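Local coordinates for probable acetyltransferase (Thermus thermophilus, PDB 3EXN), which probably transfers an acetyl group from acetyl coenzyme A to a substrate not yet identified, as a member of the GCN5-related N-acetyltransferase family, at residues A[33-38]-A[91-96]; A[79-82]-A[88-91]; A[108-113]-A[141-146]; A[125-128]-A[134-137]. All coordinates share one frame; numbering follows the deposited sequence. Where two conformers were deposited one is given.

Interaction 1: A[33-38]-A[91-96]; sequences PSYFAL and LSLLLI. With ACO (acetyl coenzyme *a), chain C.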
# COMPACT_ATOMS: atom_id res chain seq x y z
N PRO A 33 -0.71 -10.43 10.61
CA PRO A 33 -2.02 -10.59 11.29
C PRO A 33 -2.49 -9.37 12.09
O PRO A 33 -3.69 -9.15 12.24
CB PRO A 33 -1.79 -11.77 12.23
CG PRO A 33 -0.33 -11.79 12.47
CD PRO A 33 0.28 -11.38 11.16
N SER A 34 -1.55 -8.58 12.60
CA SER A 34 -1.90 -7.50 13.50
C SER A 34 -2.64 -6.42 12.73
O SER A 34 -3.57 -5.80 13.26
CB SER A 34 -0.67 -6.93 14.27
OG SER A 34 0.01 -7.90 15.07
N TYR A 35 -2.29 -6.23 11.46
CA TYR A 35 -3.01 -5.26 10.65
C TYR A 35 -4.50 -5.61 10.45
O TYR A 35 -5.36 -4.77 10.62
CB TYR A 35 -2.35 -5.08 9.30
CG TYR A 35 -3.15 -4.23 8.39
CD1 TYR A 35 -3.36 -2.87 8.68
CD2 TYR A 35 -3.73 -4.75 7.24
CE1 TYR A 35 -4.16 -2.07 7.84
CE2 TYR A 35 -4.52 -3.95 6.41
CZ TYR A 35 -4.71 -2.63 6.70
OH TYR A 35 -5.50 -1.90 5.84
N PHE A 36 -4.79 -6.85 10.10
CA PHE A 36 -6.16 -7.30 9.89
C PHE A 36 -7.01 -7.27 11.17
O PHE A 36 -8.15 -6.84 11.13
CB PHE A 36 -6.19 -8.66 9.19
CG PHE A 36 -5.66 -8.58 7.80
CD1 PHE A 36 -6.46 -8.18 6.76
CD2 PHE A 36 -4.31 -8.81 7.56
CE1 PHE A 36 -5.95 -8.04 5.48
CE2 PHE A 36 -3.82 -8.68 6.30
CZ PHE A 36 -4.62 -8.28 5.26
N ALA A 37 -6.41 -7.62 12.30
CA ALA A 37 -7.08 -7.52 13.58
C ALA A 37 -7.45 -6.08 13.91
O ALA A 37 -8.60 -5.80 14.32
CB ALA A 37 -6.23 -8.16 14.70
N LEU A 38 -6.51 -5.16 13.70
CA LEU A 38 -6.72 -3.73 13.94
C LEU A 38 -7.92 -3.11 13.16
O LEU A 38 -8.65 -2.29 13.70
CB LEU A 38 -5.42 -2.96 13.67
CG LEU A 38 -5.45 -1.50 14.10
CD1 LEU A 38 -4.28 -1.20 15.03
CD2 LEU A 38 -5.46 -0.63 12.86
N LEU A 91 -3.08 6.44 -2.76
CA LEU A 91 -2.54 5.21 -2.20
C LEU A 91 -3.64 4.64 -1.27
O LEU A 91 -4.05 5.27 -0.29
CB LEU A 91 -1.21 5.51 -1.42
CG LEU A 91 -0.51 4.33 -0.69
CD1 LEU A 91 0.13 3.48 -1.70
CD2 LEU A 91 0.55 4.94 0.30
N SER A 92 -4.11 3.41 -1.57
CA SER A 92 -5.13 2.71 -0.76
C SER A 92 -4.57 1.71 0.23
O SER A 92 -5.23 1.40 1.21
CB SER A 92 -6.16 2.00 -1.68
OG SER A 92 -5.58 0.94 -2.43
N LEU A 93 -3.36 1.22 -0.01
CA LEU A 93 -2.72 0.29 0.92
C LEU A 93 -1.19 0.29 0.75
O LEU A 93 -0.66 0.10 -0.37
CB LEU A 93 -3.27 -1.13 0.72
CG LEU A 93 -2.82 -2.19 1.71
CD1 LEU A 93 -3.11 -1.75 3.16
CD2 LEU A 93 -3.50 -3.52 1.36
N LEU A 94 -0.50 0.51 1.87
CA LEU A 94 0.93 0.25 1.99
C LEU A 94 1.13 -0.67 3.22
O LEU A 94 0.78 -0.33 4.33
CB LEU A 94 1.71 1.55 2.17
CG LEU A 94 3.22 1.44 2.43
CD1 LEU A 94 4.05 0.61 1.37
CD2 LEU A 94 3.84 2.85 2.58
N LEU A 95 1.63 -1.86 2.98
CA LEU A 95 1.81 -2.83 4.03
C LEU A 95 3.26 -3.37 3.99
O LEU A 95 3.72 -3.83 2.96
CB LEU A 95 0.77 -3.96 3.85
CG LEU A 95 0.90 -5.16 4.81
CD1 LEU A 95 0.91 -4.69 6.25
CD2 LEU A 95 -0.29 -6.13 4.59
N ILE A 96 3.95 -3.31 5.12
CA ILE A 96 5.24 -4.01 5.29
C ILE A 96 4.97 -5.20 6.19
O ILE A 96 4.33 -5.08 7.26
CB ILE A 96 6.33 -3.07 5.90
CG1 ILE A 96 6.55 -1.81 5.06
CG2 ILE A 96 7.65 -3.84 6.15
CD1 ILE A 96 7.03 -2.11 3.62
O5B ACO C . 9.20 4.53 9.25
P1A ACO C . 9.49 3.09 8.50
O1A ACO C . 10.42 2.27 9.39
O2A ACO C . 9.71 3.37 7.02
O3A ACO C . 8.00 2.45 8.62
P2A ACO C . 7.62 0.96 8.20
O4A ACO C . 7.28 0.24 9.51
O5A ACO C . 8.70 0.31 7.36
O6A ACO C . 6.27 1.30 7.32
CBP ACO C . 3.83 1.14 7.70
CCP ACO C . 5.12 1.98 7.86
CDP ACO C . 3.60 1.01 6.21
CEP ACO C . 2.62 1.84 8.32
CAP ACO C . 4.03 -0.26 8.35
OAP ACO C . 4.26 -0.13 9.78
C9P ACO C . 2.83 -1.17 8.20
O9P ACO C . 2.74 -1.95 7.26
N8P ACO C . 1.91 -1.11 9.15
C7P ACO C . 0.73 -2.00 9.19
C6P ACO C . -0.21 -1.85 7.99
C5P ACO C . -0.70 -0.41 7.86
O5P ACO C . -1.08 0.24 8.86
N4P ACO C . -0.69 0.08 6.62
C3P ACO C . -1.15 1.42 6.33
C2P ACO C . -2.62 1.44 5.99
S1P ACO C . -3.21 3.09 5.58
C ACO C . -2.62 3.11 3.99
O ACO C . -2.02 2.16 3.58
CH3 ACO C . -2.86 4.32 3.10
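Y35 reaches from helix 33-38 to strand 89-96, and its phenol end lies obliquely against L93: Y35 OH sits 3.6 Å from L93 CD1. The ring gets there because its CG is anti to the backbone N (chi1 173°), which swings it out from the helix toward the strand. Behind it the fit is looser, with Y35 CB no nearer than 4.5 Å to L95 CD1, and no hydrogen bond joins the two segments directly.

The tight part is the coenzyme between them. Its pantetheine arm runs beside the strand and is gripped by the backbone: L94 N donates to the thioester carbonyl oxygen O of the coenzyme (2.8 Å), L94 O accepts from its amide N4P, and I96 N gives a nearly straight bond to its O9P (2.8 Å, 172°). From the helix side, Y35 CD1 comes within 3.4 Å of the coenzyme carbon C6P, while L95 CD1 meets the same C6P at 3.5 Å. The outward side of helix 33-38, with P33, S34, A37 and L38, is exposed.

S92 and L93 both face D78 in a classic beta bulge, consistent with the bulge that in GNAT enzymes helps splay this strand from the next, where the coenzyme enters. The L94 N-H on the thioester carbonyl oxygen would probably polarise that carbonyl, consistent with readying the acetyl group for transfer.

Interaction 2: A[79-82]-A[88-91]; sequences AKLG and DATL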
# COMPACT_ATOMS: atom_id res chain seq x y z
N ALA A 79 -2.03 1.46 -5.37
CA ALA A 79 -2.49 2.83 -5.66
C ALA A 79 -3.36 2.87 -6.92
O ALA A 79 -3.36 1.94 -7.76
CB ALA A 79 -1.28 3.74 -5.78
N LYS A 80 -4.13 3.93 -7.04
CA LYS A 80 -4.99 4.21 -8.21
C LYS A 80 -4.67 5.62 -8.76
O LYS A 80 -4.84 6.63 -8.05
CB LYS A 80 -6.47 4.18 -7.79
CG LYS A 80 -7.48 4.45 -8.91
CD LYS A 80 -7.35 3.47 -10.05
CE LYS A 80 -8.31 3.79 -11.17
NZ LYS A 80 -9.68 3.25 -10.89
N LEU A 81 -4.23 5.68 -10.01
CA LEU A 81 -4.07 6.96 -10.72
C LEU A 81 -5.46 7.48 -11.16
O LEU A 81 -6.31 6.71 -11.59
CB LEU A 81 -3.17 6.76 -11.95
CG LEU A 81 -1.80 6.12 -11.75
CD1 LEU A 81 -1.06 5.98 -13.12
CD2 LEU A 81 -1.00 6.96 -10.75
N GLY A 82 -5.66 8.80 -11.13
CA GLY A 82 -6.89 9.37 -11.66
C GLY A 82 -8.03 9.40 -10.64
O GLY A 82 -9.18 9.66 -11.03
N ASP A 88 -4.65 13.43 -10.24
CA ASP A 88 -4.08 12.95 -8.97
C ASP A 88 -3.93 11.43 -8.92
O ASP A 88 -4.18 10.72 -9.91
CB ASP A 88 -4.97 13.42 -7.81
CG ASP A 88 -5.25 14.88 -7.86
OD1 ASP A 88 -4.42 15.62 -8.41
OD2 ASP A 88 -6.30 15.28 -7.36
N ALA A 89 -3.48 10.95 -7.76
CA ALA A 89 -3.34 9.51 -7.46
C ALA A 89 -3.69 9.31 -6.00
O ALA A 89 -3.56 10.23 -5.21
CB ALA A 89 -1.88 9.03 -7.73
N THR A 90 -4.04 8.06 -5.62
CA THR A 90 -4.39 7.78 -4.23
C THR A 90 -3.78 6.46 -3.89
O THR A 90 -3.94 5.49 -4.63
CB THR A 90 -5.91 7.69 -4.00
OG1 THR A 90 -6.52 8.96 -4.25
CG2 THR A 90 -6.29 7.22 -2.59
N LEU A 91 -3.08 6.44 -2.76
CA LEU A 91 -2.54 5.21 -2.20
C LEU A 91 -3.64 4.64 -1.27
O LEU A 91 -4.05 5.27 -0.29
CB LEU A 91 -1.21 5.51 -1.42
CG LEU A 91 -0.51 4.33 -0.69
CD1 LEU A 91 0.13 3.48 -1.70
CD2 LEU A 91 0.55 4.94 0.30
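L81 and A89 meet on one face of an antiparallel hairpin, where the leucine methyl CD2 lies 3.8 Å from A89 CB. The L81 side chain has CG anti to its carbonyl carbon (chi1 -53°), and from there CD2 comes against the small alanine. Further along the same face A79 pairs with L91, and the contact is looser: A79 CB is 4.3 Å from L91 CD1. The CA atoms of A79 and L91, like those of L81 and A89, are 4.2 Å apart, as in non-hydrogen-bonded pairs.

On the other face K80 and T90 make the hydrogen-bonded pair between them. Their side chains leave the sheet together but part company, the lysine ending in a salt bridge to D59 and the threonine hydroxyl OG1 in a hydrogen bond with Y83 O. The backbones hold each other through K80 N to T90 O (2.9 Å, 165°) and through the more bent return bond from T90 N to K80 O (2.9 Å, 147°). CA-H...O contacts, such as A89 CA to K80 O at 3.3 Å, fill in beside them. Past the strand end G82 N still donates to D88 O at 2.7 Å. G82 takes a positive phi, easily reached by glycine. The D88 carboxylate is held by a salt bridge to R121.

Strands 72-81 and 89-96 form this hairpin in the middle of the mixed sheet, flanked by strands 62-69 and 122-128. Helix 105-115 packs on the face of A79 and L91, through F113 and L110.

Interaction 3: A[108-113]-A[141-146]; sequences QALERF and QGFRYV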
# COMPACT_ATOMS: atom_id res chain seq x y z
N GLN A 108 10.97 3.88 2.14
CA GLN A 108 11.68 3.61 0.89
C GLN A 108 10.67 3.30 -0.23
O GLN A 108 10.83 3.78 -1.37
CB GLN A 108 12.67 2.46 1.04
CG GLN A 108 13.61 2.34 -0.19
CD GLN A 108 14.55 1.15 -0.16
OE1 GLN A 108 14.92 0.62 0.92
NE2 GLN A 108 14.93 0.73 -1.32
N ALA A 109 9.64 2.50 0.11
CA ALA A 109 8.63 2.05 -0.88
C ALA A 109 7.85 3.27 -1.40
O ALA A 109 7.59 3.43 -2.60
CB ALA A 109 7.68 1.01 -0.28
N LEU A 110 7.51 4.15 -0.47
CA LEU A 110 6.76 5.35 -0.80
C LEU A 110 7.57 6.29 -1.69
O LEU A 110 7.04 6.87 -2.69
CB LEU A 110 6.37 6.07 0.48
CG LEU A 110 5.27 7.09 0.45
CD1 LEU A 110 4.01 6.50 -0.22
CD2 LEU A 110 5.02 7.49 1.92
N GLU A 111 8.86 6.44 -1.37
CA GLU A 111 9.69 7.38 -2.13
C GLU A 111 9.99 6.78 -3.52
O GLU A 111 10.00 7.51 -4.51
CB GLU A 111 10.96 7.79 -1.34
CG GLU A 111 10.66 8.62 0.00
CD GLU A 111 9.47 9.65 -0.09
OE1 GLU A 111 9.27 10.28 -1.15
OE2 GLU A 111 8.72 9.85 0.91
N ARG A 112 10.20 5.47 -3.59
CA ARG A 112 10.44 4.85 -4.90
C ARG A 112 9.19 4.94 -5.79
O ARG A 112 9.31 5.16 -7.03
CB ARG A 112 10.90 3.40 -4.79
CG ARG A 112 12.33 3.31 -4.29
CD ARG A 112 12.95 1.98 -4.53
NE ARG A 112 14.19 1.90 -3.77
CZ ARG A 112 15.34 2.46 -4.14
NH1 ARG A 112 15.45 3.12 -5.30
NH2 ARG A 112 16.41 2.34 -3.36
N PHE A 113 8.01 4.81 -5.17
CA PHE A 113 6.75 4.87 -5.94
C PHE A 113 6.51 6.32 -6.40
O PHE A 113 6.25 6.58 -7.57
CB PHE A 113 5.59 4.32 -5.10
CG PHE A 113 4.24 4.56 -5.71
CD1 PHE A 113 3.92 4.00 -6.95
CD2 PHE A 113 3.32 5.39 -5.09
CE1 PHE A 113 2.68 4.25 -7.56
CE2 PHE A 113 2.04 5.64 -5.70
CZ PHE A 113 1.73 5.08 -6.89
N GLN A 141 5.92 11.67 6.83
CA GLN A 141 6.41 11.68 5.44
C GLN A 141 5.89 12.87 4.64
O GLN A 141 6.13 12.96 3.44
CB GLN A 141 6.01 10.41 4.71
CG GLN A 141 6.38 9.17 5.43
CD GLN A 141 7.86 9.15 5.82
OE1 GLN A 141 8.71 9.40 4.98
NE2 GLN A 141 8.15 8.83 7.08
N GLY A 142 5.16 13.76 5.30
CA GLY A 142 4.74 15.00 4.67
C GLY A 142 3.30 15.03 4.17
O GLY A 142 2.93 15.99 3.48
N PHE A 143 2.51 14.01 4.50
CA PHE A 143 1.05 13.96 4.17
C PHE A 143 0.25 14.73 5.23
O PHE A 143 0.25 14.37 6.39
CB PHE A 143 0.53 12.53 4.09
CG PHE A 143 1.04 11.77 2.89
CD1 PHE A 143 0.20 11.50 1.83
CD2 PHE A 143 2.36 11.33 2.84
CE1 PHE A 143 0.65 10.81 0.74
CE2 PHE A 143 2.84 10.62 1.73
CZ PHE A 143 1.98 10.36 0.68
N ARG A 144 -0.42 15.79 4.84
CA ARG A 144 -1.30 16.50 5.80
C ARG A 144 -2.77 16.04 5.76
O ARG A 144 -3.26 15.53 4.72
CB ARG A 144 -1.26 18.02 5.56
CG ARG A 144 -1.88 18.39 4.27
CD ARG A 144 -2.26 19.81 4.20
NE ARG A 144 -3.24 20.00 3.13
CZ ARG A 144 -4.57 20.15 3.28
NH1 ARG A 144 -5.14 20.19 4.49
NH2 ARG A 144 -5.33 20.32 2.20
N TYR A 145 -3.45 16.19 6.88
CA TYR A 145 -4.84 15.82 7.04
C TYR A 145 -5.68 16.66 6.13
O TYR A 145 -5.49 17.83 6.08
CB TYR A 145 -5.24 16.04 8.49
CG TYR A 145 -6.70 15.88 8.82
CD1 TYR A 145 -7.26 14.65 9.05
CD2 TYR A 145 -7.52 16.99 8.93
CE1 TYR A 145 -8.59 14.53 9.36
CE2 TYR A 145 -8.84 16.86 9.25
CZ TYR A 145 -9.36 15.64 9.45
OH TYR A 145 -10.66 15.52 9.77
N VAL A 146 -6.58 16.03 5.40
CA VAL A 146 -7.56 16.71 4.58
C VAL A 146 -8.97 16.68 5.20
O VAL A 146 -9.56 17.69 5.38
CB VAL A 146 -7.66 16.08 3.21
CG1 VAL A 146 -8.72 16.75 2.43
CG2 VAL A 146 -6.35 16.16 2.48
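L110, on helix 105-115, faces the turn that carries the chain from helix 132-140 into strand 144-148, with its CA 8.9 Å from that of Q141. The turn is a Schellman motif: G142 is the first residue to leave helical angles, and its positive phi (101°) ends the helix, with two bonds back into the last turn, before F143 and the strand. No backbone hydrogen bond crosses between the segments, and the contact is carried by side chains.

L110 is the apolar centre of it. Its CG is anti to the backbone N (chi1 -162°), which sends the methyl CD2 out from the helix toward F143, whose side chain approaches from the opposite direction. L110 CD2 touches F143 CE2 at 3.8 Å, approaching the ring obliquely, and the same methyl lies 4.1 Å from Q141 CG. Q141 bends at chi2 (-52°), which takes its amide past the leucine toward the polar margin.

There E111 OE2 and Q141 OE1 stand 4.1 Å apart, two acceptors with separate partners: R158 makes a salt bridge with the carboxylate, while R107 hydrogen-bonds to the glutamine oxygen. R158 also bonds to Q141 O, so one arginine bridges helix and turn, by a salt bridge to E111 and a hydrogen bond to the Q141 carbonyl.

F143 continues into the neighbouring elements, meeting F138 of helix 132-140 edge-to-face and touching Y156 and R158 of strand 153-159. Strand 144-148 pairs with 153-159 at one margin of the sheet, while F113, a turn further along helix 105-115, packs on strands 62-69 and 72-81.

Interaction 4: A[125-128]-A[134-137]; sequences AVVY and AKAF. With ACO (acetyl coenzyme *a), chain C.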
# COMPACT_ATOMS: atom_id res chain seq x y z
N ALA A 125 -3.48 9.66 0.41
CA ALA A 125 -3.42 8.39 1.17
C ALA A 125 -4.70 8.32 2.01
O ALA A 125 -5.09 9.32 2.63
CB ALA A 125 -2.19 8.41 2.06
N VAL A 126 -5.37 7.14 2.01
CA VAL A 126 -6.61 6.93 2.77
C VAL A 126 -6.35 5.87 3.84
O VAL A 126 -5.84 4.80 3.53
CB VAL A 126 -7.81 6.56 1.92
CG1 VAL A 126 -7.52 5.34 0.98
CG2 VAL A 126 -9.07 6.34 2.83
N VAL A 127 -6.61 6.23 5.11
CA VAL A 127 -6.34 5.36 6.24
C VAL A 127 -7.66 4.79 6.75
O VAL A 127 -8.62 5.53 6.91
CB VAL A 127 -5.62 6.09 7.37
CG1 VAL A 127 -5.40 5.10 8.56
CG2 VAL A 127 -4.30 6.71 6.87
N TYR A 128 -7.69 3.46 6.98
CA TYR A 128 -8.92 2.76 7.33
C TYR A 128 -8.93 2.46 8.81
O TYR A 128 -7.94 1.92 9.35
CB TYR A 128 -9.02 1.45 6.53
CG TYR A 128 -9.20 1.71 5.04
CD1 TYR A 128 -10.47 1.87 4.51
CD2 TYR A 128 -8.10 1.82 4.17
CE1 TYR A 128 -10.66 2.12 3.14
CE2 TYR A 128 -8.29 2.07 2.79
CZ TYR A 128 -9.58 2.21 2.29
OH TYR A 128 -9.83 2.45 0.95
N ALA A 134 -0.49 4.44 11.70
CA ALA A 134 -0.41 4.70 10.26
C ALA A 134 -0.55 6.20 10.00
O ALA A 134 0.15 6.77 9.17
CB ALA A 134 -1.51 3.90 9.46
N LYS A 135 -1.47 6.85 10.72
CA LYS A 135 -1.64 8.30 10.58
C LYS A 135 -0.36 9.05 10.96
O LYS A 135 0.08 10.00 10.26
CB LYS A 135 -2.82 8.76 11.44
CG LYS A 135 -4.15 8.08 11.06
CD LYS A 135 -5.28 8.60 11.98
CE LYS A 135 -6.65 8.13 11.50
NZ LYS A 135 -7.74 8.51 12.46
N ALA A 136 0.28 8.64 12.04
CA ALA A 136 1.58 9.24 12.45
C ALA A 136 2.67 9.03 11.35
O ALA A 136 3.44 9.96 11.03
CB ALA A 136 2.03 8.67 13.81
N PHE A 137 2.71 7.83 10.76
CA PHE A 137 3.67 7.55 9.68
C PHE A 137 3.50 8.48 8.49
O PHE A 137 4.48 9.08 8.01
CB PHE A 137 3.54 6.10 9.20
CG PHE A 137 4.32 5.81 7.95
CD1 PHE A 137 5.68 5.55 7.99
CD2 PHE A 137 3.68 5.78 6.72
CE1 PHE A 137 6.39 5.28 6.82
CE2 PHE A 137 4.38 5.52 5.55
CZ PHE A 137 5.75 5.26 5.61
O5B ACO C . 9.20 4.53 9.25
P1A ACO C . 9.49 3.09 8.50
O1A ACO C . 10.42 2.27 9.39
O2A ACO C . 9.71 3.37 7.02
O3A ACO C . 8.00 2.45 8.62
P2A ACO C . 7.62 0.96 8.20
O4A ACO C . 7.28 0.24 9.51
O5A ACO C . 8.70 0.31 7.36
O6A ACO C . 6.27 1.30 7.32
CBP ACO C . 3.83 1.14 7.70
CCP ACO C . 5.12 1.98 7.86
CDP ACO C . 3.60 1.01 6.21
CEP ACO C . 2.62 1.84 8.32
CAP ACO C . 4.03 -0.26 8.35
OAP ACO C . 4.26 -0.13 9.78
C9P ACO C . 2.83 -1.17 8.20
O9P ACO C . 2.74 -1.95 7.26
N8P ACO C . 1.91 -1.11 9.15
C7P ACO C . 0.73 -2.00 9.19
C6P ACO C . -0.21 -1.85 7.99
C5P ACO C . -0.70 -0.41 7.86
O5P ACO C . -1.08 0.24 8.86
N4P ACO C . -0.69 0.08 6.62
C3P ACO C . -1.15 1.42 6.33
C2P ACO C . -2.62 1.44 5.99
S1P ACO C . -3.21 3.09 5.58
C ACO C . -2.62 3.11 3.99
O ACO C . -2.02 2.16 3.58
CH3 ACO C . -2.86 4.32 3.10
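V127 meets helix 132-140 by purely apolar contact: its CG1 lies 4.2 Å from A134 CB and 4.1 Å from K135 CG, the lysine being met on its aliphatic base. V127 CG1 is anti to the backbone N (chi1 178°), which turns that branch to the helix and leaves CG2 for the coenzyme, 4.0 Å from its sulfur S1P. K135 stretches on, extended beyond CG, to a weak hydrogen bond from NZ to T154 OG1.

No hydrogen bond joins the segments. Just before the helical segment N131 is placed by A134 N, which donates to its OD1; N131 ND2 in turn bonds to the coenzyme.

Side-chain contacts with the coenzyme are of van der Waals kind. A134 CB is 3.7 Å from its carbonyl oxygen O5P, and F137 lays one ring face against the pantetheine carbon CCP, offset toward the rim, with CD1 at 3.6 Å. Set apart from these, V126 O comes unusually near the acetyl methyl CH3, at 3.0 Å.

V127 thus lies beside the sulfur and V126 O by the methyl, with A134 and F137 along the pantetheine arm. The two segments give shape and mostly nonpolar surface, while hydrogen bonds to the coenzyme come from residues such as L94, I96 and N131.

All four contacts lie within one GNAT domain and reach the same sheet. Interactions 1 and 2 end on the same strand, 89-96, and share L91, though their centres are about 18 Å apart on opposite sides of the chain's centre. Both close before interaction 3 opens, and interaction 4 is nested inside the loop that interaction 3 closes, the two about 10 Å apart between centres. The centres of interactions 1 and 4 are also about 10 Å apart, and both touch the coenzyme, from the neighbouring strands 89-96 and 122-128. L110 of interaction 3 packs on L91, and F113 on A79 of interaction 2, so helix 105-115 packs against the hairpin on the same side as L91.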